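Local coordinates for protein 6-phospho-alpha-glucosidase (Merdibacter massiliensis, PDB 6VC6) that probably hydrolyses 6-phospho-alpha-glucosides, as a family 4 glycosidase that works with NAD and a manganese ion, at residues 95-100 / 282-287; 99-104 / 275-280; 106-111 / 264-269. All blocks are in the same frame, centred on the assembly; numbering follows the deposited sequence.

Contact 1 (95-100 / 282-287); sequences EDEHIS and TRADEV. With G6P (6-O-phosphono-alpha-D-glucopyranose), chain F.
Glu-97 OE1 is gripped by two donors at the start of helix 283-289. The Thr-282 hydroxyl gives its proton nearly head-on to the C-O bond, with OG1 2.8 Å from OE1, while Ala-284 N bonds to OE1 at 2.9 Å through the syn lone pair. Thr-282 is the N-cap residue, so the carboxylate takes up a backbone N-H that the first turn of a helix leaves without a carbonyl partner. Glutamate suits this place because its chain, extended beyond CG (chi2 162°), spans the gap between the segments 95-100 and 283-287, whose axes approach to 9.8 Å. Its OE2 turns to Arg-93, in a salt bridge on its own helix.

At the next residue of the helix, the edge of the His-98 ring meets Asp-285. NE2 gives an almost straight bond of 3.1 Å to OD2, lying in the imidazole plane, and the carboxylate stands at 90° to that plane. OD2 receives this bond on its syn side and the Thr-282 N-H on its anti side, the latter running from N-cap N-H to N3 side chain, one half of a capping box, while OD1 pairs with Arg-94.

Arg-283 leads away to the sugar phosphate: its NE bonds to O2P of G6P at 3.0 Å, and NH2 to O3P. Its NH1 makes a salt bridge to Glu-286 OE2, near the guanidinium plane, and another to Asp-238. Glu-97 and Asp-285, gathered at this helix start and each paired with an arginine, are likely to stay ionised and probably steady the turn from which Arg-283 reaches the phosphate.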
loop_
_atom_site.group_PDB
_atom_site.type_symbol
_atom_site.label_atom_id
_atom_site.label_comp_id
_atom_site.label_asym_id
_atom_site.label_seq_id
_atom_site.Cartn_x
_atom_site.Cartn_y
_atom_site.Cartn_z
ATOM N N GLU A 95 10.598 13.102 8.036
ATOM C CA GLU A 95 9.983 14.285 8.630
ATOM C C GLU A 95 8.576 13.984 9.132
ATOM O O GLU A 95 8.157 14.511 10.168
ATOM C CB GLU A 95 9.956 15.428 7.614
ATOM C CG GLU A 95 11.329 15.882 7.145
ATOM C CD GLU A 95 12.036 16.753 8.166
ATOM O OE1 GLU A 95 11.351 17.319 9.043
ATOM O OE2 GLU A 95 13.277 16.875 8.088
ATOM N N ASP A 96 7.832 13.145 8.406
ATOM C CA ASP A 96 6.506 12.743 8.863
ATOM C C ASP A 96 6.579 12.049 10.217
ATOM O O ASP A 96 5.772 12.326 11.113
ATOM C CB ASP A 96 5.851 11.819 7.835
ATOM C CG ASP A 96 5.567 12.512 6.515
ATOM O OD1 ASP A 96 5.494 13.758 6.494
ATOM O OD2 ASP A 96 5.419 11.803 5.498
ATOM N N GLU A 97 7.545 11.147 10.386
ATOM C CA GLU A 97 7.624 10.363 11.612
ATOM C C GLU A 97 8.242 11.162 12.754
ATOM O O GLU A 97 7.753 11.102 13.887
ATOM C CB GLU A 97 8.422 9.083 11.355
ATOM C CG GLU A 97 7.657 8.008 10.593
ATOM C CD GLU A 97 8.588 6.978 9.983
ATOM O OE1 GLU A 97 9.816 7.144 10.121
ATOM O OE2 GLU A 97 8.102 6.003 9.369
ATOM N N HIS A 98 9.307 11.919 12.475
ATOM C CA HIS A 98 10.016 12.624 13.539
ATOM C C HIS A 98 9.146 13.712 14.158
ATOM O O HIS A 98 9.025 13.802 15.386
ATOM C CB HIS A 98 11.314 13.225 12.997
ATOM C CG HIS A 98 12.480 12.287 13.038
ATOM N ND1 HIS A 98 13.601 12.523 13.804
ATOM C CD2 HIS A 98 12.696 11.108 12.407
ATOM C CE1 HIS A 98 14.459 11.531 13.643
ATOM N NE2 HIS A 98 13.933 10.658 12.801
ATOM N N ILE A 99 8.527 14.543 13.320
ATOM C CA ILE A 99 7.798 15.704 13.822
ATOM C C ILE A 99 6.577 15.273 14.625
ATOM O O ILE A 99 6.256 15.872 15.659
ATOM C CB ILE A 99 7.425 16.635 12.654
ATOM C CG1 ILE A 99 8.696 17.199 12.012
ATOM C CG2 ILE A 99 6.515 17.758 13.128
ATOM C CD1 ILE A 99 8.474 17.871 10.676
ATOM N N SER A 100 5.882 14.227 14.174
ATOM C CA SER A 100 4.735 13.723 14.927
ATOM C C SER A 100 5.162 13.214 16.298
ATOM O O SER A 100 4.548 13.550 17.318
ATOM C CB SER A 100 4.032 12.618 14.137
ATOM O OG SER A 100 3.557 13.097 12.891
ATOM N N THR A 282 13.631 6.501 13.672
ATOM C CA THR A 282 12.312 6.031 13.288
ATOM C C THR A 282 12.410 4.941 12.222
ATOM O O THR A 282 13.496 4.536 11.798
ATOM C CB THR A 282 11.459 7.201 12.797
ATOM O OG1 THR A 282 12.049 7.762 11.618
ATOM C CG2 THR A 282 11.364 8.274 13.870
ATOM N N ARG A 283 11.241 4.464 11.784
ATOM C CA ARG A 283 11.191 3.388 10.797
ATOM C C ARG A 283 11.793 3.827 9.468
ATOM O O ARG A 283 12.425 3.023 8.771
ATOM C CB ARG A 283 9.746 2.923 10.611
ATOM C CG ARG A 283 9.547 1.886 9.515
ATOM C CD ARG A 283 10.377 0.635 9.761
ATOM N NE ARG A 283 10.270 -0.309 8.651
ATOM C CZ ARG A 283 11.038 -1.384 8.506
ATOM N NH1 ARG A 283 11.976 -1.658 9.402
ATOM N NH2 ARG A 283 10.868 -2.187 7.463
ATOM N N ALA A 284 11.610 5.097 9.099
ATOM C CA ALA A 284 12.235 5.608 7.884
ATOM C C ALA A 284 13.752 5.506 7.966
ATOM O O ALA A 284 14.419 5.223 6.964
ATOM C CB ALA A 284 11.807 7.053 7.634
ATOM N N ASP A 285 14.314 5.726 9.158
ATOM C CA ASP A 285 15.748 5.534 9.344
ATOM C C ASP A 285 16.120 4.057 9.268
ATOM O O ASP A 285 17.194 3.707 8.764
ATOM C CB ASP A 285 16.190 6.133 10.679
ATOM C CG ASP A 285 15.933 7.624 10.762
ATOM O OD1 ASP A 285 16.407 8.361 9.870
ATOM O OD2 ASP A 285 15.257 8.060 11.717
ATOM N N GLU A 286 15.245 3.178 9.767
ATOM C CA GLU A 286 15.488 1.742 9.656
ATOM C C GLU A 286 15.522 1.306 8.198
ATOM O O GLU A 286 16.359 0.484 7.806
ATOM C CB GLU A 286 14.415 0.958 10.410
ATOM C CG GLU A 286 14.248 1.326 11.869
ATOM C CD GLU A 286 13.041 0.650 12.489
ATOM O OE1 GLU A 286 12.436 1.237 13.411
ATOM O OE2 GLU A 286 12.693 -0.466 12.049
ATOM N N VAL A 287 14.611 1.841 7.382
ATOM C CA VAL A 287 14.595 1.509 5.962
ATOM C C VAL A 287 15.826 2.071 5.270
ATOM O O VAL A 287 16.450 1.395 4.442
ATOM C CB VAL A 287 13.299 2.016 5.306
ATOM C CG1 VAL A 287 13.356 1.818 3.798
ATOM C CG2 VAL A 287 12.092 1.310 5.900
HETATM C C1 G6P F . 2.908 -2.801 5.057
HETATM C C2 G6P F . 1.889 -2.075 4.169
HETATM C C3 G6P F . 2.490 -1.030 3.246
HETATM C C4 G6P F . 3.548 -0.259 4.001
HETATM C C5 G6P F . 4.694 -1.216 4.273
HETATM C C6 G6P F . 5.741 -0.521 5.134
HETATM O O1 G6P F . 2.808 -4.215 4.839
HETATM O O2 G6P F . 1.177 -3.038 3.381
HETATM O O3 G6P F . 1.480 -0.135 2.769
HETATM O O4 G6P F . 4.004 0.834 3.199
HETATM O O5 G6P F . 4.290 -2.398 4.975
HETATM O O6 G6P F . 7.003 -1.137 4.907
HETATM P P G6P F . 8.356 -0.443 5.428
HETATM O O1P G6P F . 8.679 0.537 4.325
HETATM O O2P G6P F . 7.972 0.198 6.742
HETATM O O3P G6P F . 9.322 -1.594 5.571
#

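Contact 2 (99-104 / 275-280); sequences ISLHLG and SHLNPD
Leu-101 packs on the loop 275-280 just before helix 89-102 ends in a Schellman motif, whose C-prime residue is Gly-104, its positive phi suiting glycine because a CB would press on the preceding carbonyl oxygen. The leucine is the buried part of the contact, and three of its atoms meet three successive loop residues. CB lies 3.8 Å from Pro-279 CB, CD1 faces the Asn-278 carbonyl oxygen, and CD2 reaches Leu-277 CB at 3.9 Å. With CG anti to the carbonyl carbon (chi1 -70°) and CD1 anti to CA (chi2 164°), the two methyls part over the loop, and the side chain crosses that of Leu-277 at about a right angle. Replacing Leu-101 by an alanine would probably open a gap beside Leu-277 and Asn-278, leaving only the CB contact with Pro-279.

Toward solvent the packing turns looser and more polar. His-102 lies across Pro-279, its ND1 4.1 Å from the proline CB, a loose van der Waals contact. Proline suits the bend, since its ring restricts phi and presents CB to Leu-101 and His-102, and an Asx turn shapes the loop as Asn-278 OD1 accepts from Asp-280 N at 3.1 Å. At the imidazole rim, Asp-280 OD1 comes 3.2 Å from His-102 CE1.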
loop_
_atom_site.group_PDB
_atom_site.type_symbol
_atom_site.label_atom_id
_atom_site.label_comp_id
_atom_site.label_asym_id
_atom_site.label_seq_id
_atom_site.Cartn_x
_atom_site.Cartn_y
_atom_site.Cartn_z
ATOM N N ILE A 99 8.527 14.543 13.320
ATOM C CA ILE A 99 7.798 15.704 13.822
ATOM C C ILE A 99 6.577 15.273 14.625
ATOM O O ILE A 99 6.256 15.872 15.659
ATOM C CB ILE A 99 7.425 16.635 12.654
ATOM C CG1 ILE A 99 8.696 17.199 12.012
ATOM C CG2 ILE A 99 6.515 17.758 13.128
ATOM C CD1 ILE A 99 8.474 17.871 10.676
ATOM N N SER A 100 5.882 14.227 14.174
ATOM C CA SER A 100 4.735 13.723 14.927
ATOM C C SER A 100 5.162 13.214 16.298
ATOM O O SER A 100 4.548 13.550 17.318
ATOM C CB SER A 100 4.032 12.618 14.137
ATOM O OG SER A 100 3.557 13.097 12.891
ATOM N N LEU A 101 6.225 12.407 16.341
ATOM C CA LEU A 101 6.680 11.850 17.611
ATOM C C LEU A 101 7.248 12.931 18.520
ATOM O O LEU A 101 7.051 12.889 19.740
ATOM C CB LEU A 101 7.716 10.755 17.360
ATOM C CG LEU A 101 7.173 9.467 16.736
ATOM C CD1 LEU A 101 8.303 8.625 16.164
ATOM C CD2 LEU A 101 6.372 8.675 17.758
ATOM N N HIS A 102 7.954 13.910 17.947
ATOM C CA HIS A 102 8.478 15.010 18.747
ATOM C C HIS A 102 7.368 15.864 19.345
ATOM O O HIS A 102 7.607 16.573 20.328
ATOM C CB HIS A 102 9.407 15.886 17.901
ATOM C CG HIS A 102 10.743 15.267 17.628
ATOM N ND1 HIS A 102 11.511 14.686 18.613
ATOM C CD2 HIS A 102 11.450 15.146 16.479
ATOM C CE1 HIS A 102 12.632 14.230 18.083
ATOM N NE2 HIS A 102 12.619 14.495 16.789
ATOM N N LEU A 103 6.163 15.811 18.779
ATOM C CA LEU A 103 5.037 16.600 19.259
ATOM C C LEU A 103 4.018 15.767 20.028
ATOM O O LEU A 103 2.916 16.253 20.302
ATOM C CB LEU A 103 4.361 17.318 18.088
ATOM C CG LEU A 103 5.176 18.464 17.484
ATOM C CD1 LEU A 103 4.518 18.991 16.218
ATOM C CD2 LEU A 103 5.368 19.582 18.501
ATOM N N GLY A 104 4.353 14.527 20.375
ATOM C CA GLY A 104 3.527 13.743 21.270
ATOM C C GLY A 104 2.453 12.898 20.627
ATOM O O GLY A 104 1.476 12.553 21.302
ATOM N N SER A 275 4.276 4.889 23.105
ATOM C CA SER A 275 5.222 4.741 24.204
ATOM C C SER A 275 6.469 3.960 23.812
ATOM O O SER A 275 7.498 4.085 24.484
ATOM C CB SER A 275 4.541 4.058 25.392
ATOM O OG SER A 275 4.185 2.725 25.075
ATOM N N HIS A 276 6.376 3.116 22.783
ATOM C CA HIS A 276 7.468 2.231 22.401
ATOM C C HIS A 276 8.111 2.629 21.076
ATOM O O HIS A 276 8.806 1.815 20.460
ATOM C CB HIS A 276 6.976 0.785 22.340
ATOM C CG HIS A 276 6.532 0.244 23.664
ATOM N ND1 HIS A 276 5.355 0.630 24.268
ATOM C CD2 HIS A 276 7.109 -0.650 24.501
ATOM C CE1 HIS A 276 5.226 -0.003 25.420
ATOM N NE2 HIS A 276 6.277 -0.786 25.585
ATOM N N LEU A 277 7.898 3.863 20.628
ATOM C CA LEU A 277 8.480 4.361 19.390
ATOM C C LEU A 277 9.595 5.346 19.710
ATOM O O LEU A 277 9.394 6.288 20.485
ATOM C CB LEU A 277 7.417 5.028 18.512
ATOM C CG LEU A 277 6.461 4.086 17.777
ATOM C CD1 LEU A 277 5.407 4.872 17.011
ATOM C CD2 LEU A 277 7.223 3.153 16.848
ATOM N N ASN A 278 10.763 5.124 19.118
ATOM C CA ASN A 278 11.896 6.021 19.311
ATOM C C ASN A 278 11.693 7.285 18.482
ATOM O O ASN A 278 11.628 7.199 17.251
ATOM C CB ASN A 278 13.194 5.329 18.914
ATOM C CG ASN A 278 14.428 6.059 19.414
ATOM O OD1 ASN A 278 14.402 7.268 19.649
ATOM N ND2 ASN A 278 15.520 5.322 19.581
ATOM N N PRO A 279 11.595 8.463 19.104
ATOM C CA PRO A 279 11.344 9.684 18.321
ATOM C C PRO A 279 12.533 10.143 17.495
ATOM O O PRO A 279 12.340 10.918 16.550
ATOM C CB PRO A 279 10.980 10.725 19.392
ATOM C CG PRO A 279 10.746 9.941 20.662
ATOM C CD PRO A 279 11.606 8.727 20.550
ATOM N N ASP A 280 13.749 9.698 17.812
ATOM C CA ASP A 280 14.945 10.176 17.129
ATOM C C ASP A 280 15.516 9.176 16.131
ATOM O O ASP A 280 16.347 9.563 15.302
ATOM C CB ASP A 280 16.021 10.552 18.155
ATOM C CG ASP A 280 15.697 11.842 18.888
ATOM O OD1 ASP A 280 15.470 12.868 18.213
ATOM O OD2 ASP A 280 15.666 11.831 20.136
#

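Contact 3 (106-111 / 264-269); sequences IGQETC and DGYYLY. With G6P (6-O-phosphono-alpha-D-glucopyranose), chain F; NAD (nicotinamide-adenine-dinucleotide), chain G.
Cys-111 sets its sulfur beside two tyrosine rings, in the corner they form, meeting both obliquely. SG is 5.4 Å from the ring centroid of Tyr-266 and 5.0 Å from that of Tyr-267, lines that run 52° and 64° off the ring normals. The thiol is small and polarisable, which suits a site shared by two aromatic groups. Its nearest ring carbon is CE2 of Tyr-267, at 4.0 Å. The Tyr-267 ring also stacks on Tyr-201.

The Tyr-266 ring is lined by Ile-106, whose CG2 comes 4.2 Å from CD1, and by Gln-108, whose CG lies 3.7 Å from the tyrosine OH. Tyr-266 has Lys-273 as a cation-pi partner. The loop after helix 89-102, in the Rossmann-like NAD-binding part of this family 4 glycosidase, packs here on the short helix 264-268.

Gln-108 is folded back by its bent chain (chi2 -91°), bringing OE1 to its own loop backbone: Thr-110 N bonds to it at 2.8 Å, from above the carbonyl plane, and Cys-111 N more weakly. Glu-109, the residue in between, extends its own chain to the active site, where OE1 accepts from O4 of G6P at 2.5 Å and OE2 from O2D of NAD, with Arg-86 salt-bridged to OE2.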
loop_
_atom_site.group_PDB
_atom_site.type_symbol
_atom_site.label_atom_id
_atom_site.label_comp_id
_atom_site.label_asym_id
_atom_site.label_seq_id
_atom_site.Cartn_x
_atom_site.Cartn_y
_atom_site.Cartn_z
ATOM N N ILE A 106 1.689 9.575 17.479
ATOM C CA ILE A 106 2.310 8.498 16.718
ATOM C C ILE A 106 2.810 9.033 15.385
ATOM O O ILE A 106 2.104 9.768 14.684
ATOM C CB ILE A 106 1.316 7.342 16.517
ATOM C CG1 ILE A 106 1.026 6.643 17.847
ATOM C CG2 ILE A 106 1.847 6.344 15.496
ATOM C CD1 ILE A 106 -0.012 5.546 17.743
ATOM N N GLY A 107 4.045 8.679 15.038
ATOM C CA GLY A 107 4.590 8.986 13.732
ATOM C C GLY A 107 4.710 7.736 12.886
ATOM O O GLY A 107 5.482 6.830 13.215
ATOM N N GLN A 108 3.948 7.667 11.797
ATOM C CA GLN A 108 3.899 6.460 10.986
ATOM C C GLN A 108 3.713 6.841 9.525
ATOM O O GLN A 108 3.264 7.943 9.201
ATOM C CB GLN A 108 2.781 5.522 11.457
ATOM C CG GLN A 108 3.084 4.045 11.269
ATOM C CD GLN A 108 2.610 3.528 9.928
ATOM O OE1 GLN A 108 1.679 4.074 9.335
ATOM N NE2 GLN A 108 3.252 2.473 9.438
ATOM N N GLU A 109 4.056 5.898 8.644
ATOM C CA GLU A 109 4.082 6.175 7.210
ATOM C C GLU A 109 2.694 6.520 6.678
ATOM O O GLU A 109 2.528 7.500 5.943
ATOM C CB GLU A 109 4.660 4.973 6.461
ATOM C CG GLU A 109 4.702 5.138 4.949
ATOM C CD GLU A 109 4.700 3.808 4.220
ATOM O OE1 GLU A 109 3.978 2.889 4.663
ATOM O OE2 GLU A 109 5.418 3.679 3.207
ATOM N N THR A 110 1.685 5.722 7.028
ATOM C CA THR A 110 0.356 5.877 6.455
ATOM C C THR A 110 -0.740 6.175 7.469
ATOM O O THR A 110 -1.873 6.451 7.057
ATOM C CB THR A 110 -0.039 4.619 5.667
ATOM O OG1 THR A 110 -0.034 3.483 6.541
ATOM C CG2 THR A 110 0.934 4.381 4.523
ATOM N N CYS A 111 -0.450 6.135 8.765
ATOM C CA CYS A 111 -1.458 6.339 9.794
ATOM C C CYS A 111 -1.099 7.544 10.648
ATOM O O CYS A 111 0.072 7.758 10.979
ATOM C CB CYS A 111 -1.602 5.097 10.678
ATOM S SG CYS A 111 -2.007 3.588 9.773
ATOM N N ASP A 264 -4.406 -2.213 12.826
ATOM C CA ASP A 264 -5.406 -1.894 13.839
ATOM C C ASP A 264 -4.778 -1.557 15.183
ATOM O O ASP A 264 -5.420 -0.895 16.005
ATOM C CB ASP A 264 -6.379 -3.061 14.020
ATOM C CG ASP A 264 -7.147 -3.386 12.757
ATOM O OD1 ASP A 264 -6.871 -2.768 11.707
ATOM O OD2 ASP A 264 -8.029 -4.267 12.818
ATOM N N GLY A 265 -3.542 -2.002 15.425
ATOM C CA GLY A 265 -2.921 -1.774 16.720
ATOM C C GLY A 265 -2.722 -0.303 17.029
ATOM O O GLY A 265 -2.820 0.117 18.185
ATOM N N TYR A 266 -2.438 0.500 16.001
ATOM C CA TYR A 266 -2.276 1.935 16.211
ATOM C C TYR A 266 -3.575 2.572 16.690
ATOM O O TYR A 266 -3.570 3.395 17.614
ATOM C CB TYR A 266 -1.802 2.609 14.923
ATOM C CG TYR A 266 -0.460 2.128 14.417
ATOM C CD1 TYR A 266 0.703 2.369 15.136
ATOM C CD2 TYR A 266 -0.357 1.442 13.213
ATOM C CE1 TYR A 266 1.931 1.936 14.674
ATOM C CE2 TYR A 266 0.868 1.006 12.743
ATOM C CZ TYR A 266 2.007 1.255 13.477
ATOM O OH TYR A 266 3.228 0.821 13.013
ATOM N N TYR A 267 -4.700 2.195 16.081
ATOM C CA TYR A 267 -5.966 2.853 16.376
ATOM C C TYR A 267 -6.591 2.358 17.673
ATOM O O TYR A 267 -7.342 3.102 18.315
ATOM C CB TYR A 267 -6.937 2.655 15.212
ATOM C CG TYR A 267 -6.461 3.293 13.929
ATOM C CD1 TYR A 267 -6.641 4.650 13.699
ATOM C CD2 TYR A 267 -5.822 2.542 12.951
ATOM C CE1 TYR A 267 -6.204 5.242 12.530
ATOM C CE2 TYR A 267 -5.380 3.124 11.777
ATOM C CZ TYR A 267 -5.573 4.474 11.572
ATOM O OH TYR A 267 -5.137 5.061 10.407
ATOM N N LEU A 268 -6.304 1.121 18.075
ATOM C CA LEU A 268 -6.857 0.580 19.308
ATOM C C LEU A 268 -5.928 0.733 20.504
ATOM O O LEU A 268 -6.404 0.684 21.643
ATOM C CB LEU A 268 -7.209 -0.902 19.129
ATOM C CG LEU A 268 -8.354 -1.199 18.157
ATOM C CD1 LEU A 268 -8.541 -2.699 17.983
ATOM C CD2 LEU A 268 -9.643 -0.545 18.632
ATOM N N TYR A 269 -4.627 0.918 20.278
ATOM C CA TYR A 269 -3.656 1.072 21.363
ATOM C C TYR A 269 -2.697 2.215 21.045
ATOM O O TYR A 269 -1.486 2.015 20.926
ATOM C CB TYR A 269 -2.887 -0.231 21.590
ATOM C CG TYR A 269 -3.750 -1.454 21.812
ATOM C CD1 TYR A 269 -3.987 -1.934 23.093
ATOM C CD2 TYR A 269 -4.311 -2.140 20.741
ATOM C CE1 TYR A 269 -4.767 -3.054 23.303
ATOM C CE2 TYR A 269 -5.095 -3.260 20.942
ATOM C CZ TYR A 269 -5.320 -3.713 22.224
ATOM O OH TYR A 269 -6.098 -4.828 22.429
HETATM C C1 G6P F . 2.908 -2.801 5.057
HETATM C C2 G6P F . 1.889 -2.075 4.169
HETATM C C3 G6P F . 2.490 -1.030 3.246
HETATM C C4 G6P F . 3.548 -0.259 4.001
HETATM C C5 G6P F . 4.694 -1.216 4.273
HETATM C C6 G6P F . 5.741 -0.521 5.134
HETATM O O1 G6P F . 2.808 -4.215 4.839
HETATM O O2 G6P F . 1.177 -3.038 3.381
HETATM O O3 G6P F . 1.480 -0.135 2.769
HETATM O O4 G6P F . 4.004 0.834 3.199
HETATM O O5 G6P F . 4.290 -2.398 4.975
HETATM O O6 G6P F . 7.003 -1.137 4.907
HETATM P P G6P F . 8.356 -0.443 5.428
HETATM O O1P G6P F . 8.679 0.537 4.325
HETATM O O2P G6P F . 7.972 0.198 6.742
HETATM O O3P G6P F . 9.322 -1.594 5.571
HETATM P PA NAD G . 11.483 4.777 -2.338
HETATM O O1A NAD G . 12.602 3.771 -2.222
HETATM O O2A NAD G . 11.714 6.212 -1.932
HETATM O O5B NAD G . 10.945 4.769 -3.853
HETATM C C5B NAD G . 10.130 5.830 -4.338
HETATM C C4B NAD G . 10.521 6.156 -5.770
HETATM O O4B NAD G . 9.469 6.884 -6.408
HETATM C C3B NAD G . 11.764 7.030 -5.798
HETATM O O3B NAD G . 12.730 6.457 -6.681
HETATM C C2B NAD G . 11.301 8.361 -6.351
HETATM O O2B NAD G . 12.282 8.911 -7.233
HETATM C C1B NAD G . 10.028 8.003 -7.097
HETATM N N9A NAD G . 9.077 9.140 -7.145
HETATM C C8A NAD G . 8.771 9.985 -6.142
HETATM N N7A NAD G . 7.866 10.914 -6.549
HETATM C C5A NAD G . 7.586 10.667 -7.842
HETATM C C6A NAD G . 6.717 11.261 -8.886
HETATM N N6A NAD G . 5.940 12.340 -8.622
HETATM N N1A NAD G . 6.725 10.691 -10.112
HETATM C C2A NAD G . 7.490 9.619 -10.391
HETATM N N3A NAD G . 8.301 9.031 -9.495
HETATM C C4A NAD G . 8.392 9.501 -8.230
HETATM O O3 NAD G . 10.195 4.231 -1.541
HETATM P PN NAD G . 9.965 2.670 -1.229
HETATM O O1N NAD G . 10.283 2.425 0.227
HETATM O O2N NAD G . 10.611 1.834 -2.308
HETATM O O5D NAD G . 8.371 2.590 -1.413
HETATM C C5D NAD G . 7.802 2.526 -2.719
HETATM C C4D NAD G . 6.309 2.793 -2.605
HETATM O O4D NAD G . 5.597 1.557 -2.509
HETATM C C3D NAD G . 6.003 3.584 -1.341
HETATM O O3D NAD G . 5.118 4.657 -1.667
HETATM C C2D NAD G . 5.272 2.610 -0.447
HETATM O O2D NAD G . 4.289 3.274 0.348
HETATM C C1D NAD G . 4.634 1.680 -1.462
HETATM N N1N NAD G . 4.266 0.389 -0.887
HETATM C C2N NAD G . 2.963 0.113 -0.812
HETATM C C3N NAD G . 2.514 -1.084 -0.285
HETATM C C7N NAD G . 1.039 -1.340 -0.222
HETATM O O7N NAD G . 0.619 -2.269 0.448
HETATM N N7N NAD G . 0.224 -0.530 -0.896
HETATM C C4N NAD G . 3.441 -2.018 0.162
HETATM C C5N NAD G . 4.794 -1.706 0.079
HETATM C C6N NAD G . 5.187 -0.485 -0.463
#

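Overall arrangement
All three contacts join the N-terminal part of the chain to residues 264-287, and all lie on the same side of its centre. Contacts 1 and 2 follow one another along helix 89-102, their centres 9 Å apart. Between them His-98 CE1 lies 3.2 Å from Asp-280 O, and Thr-282 CG2 meets Leu-101 CD1. Contact 3 is about 13 Å from contact 1 and 12 Å from contact 2, centre to centre; Ser-100, shared by contacts 1 and 2, packs with CB 3.5 Å from Ile-106 O. Contacts 1 and 3 approach G6P, Arg-283 at the phosphate and Glu-109 at the sugar ring, whereas contact 2 is remote, the Leu-277 side chain about 11 Å from the ligand.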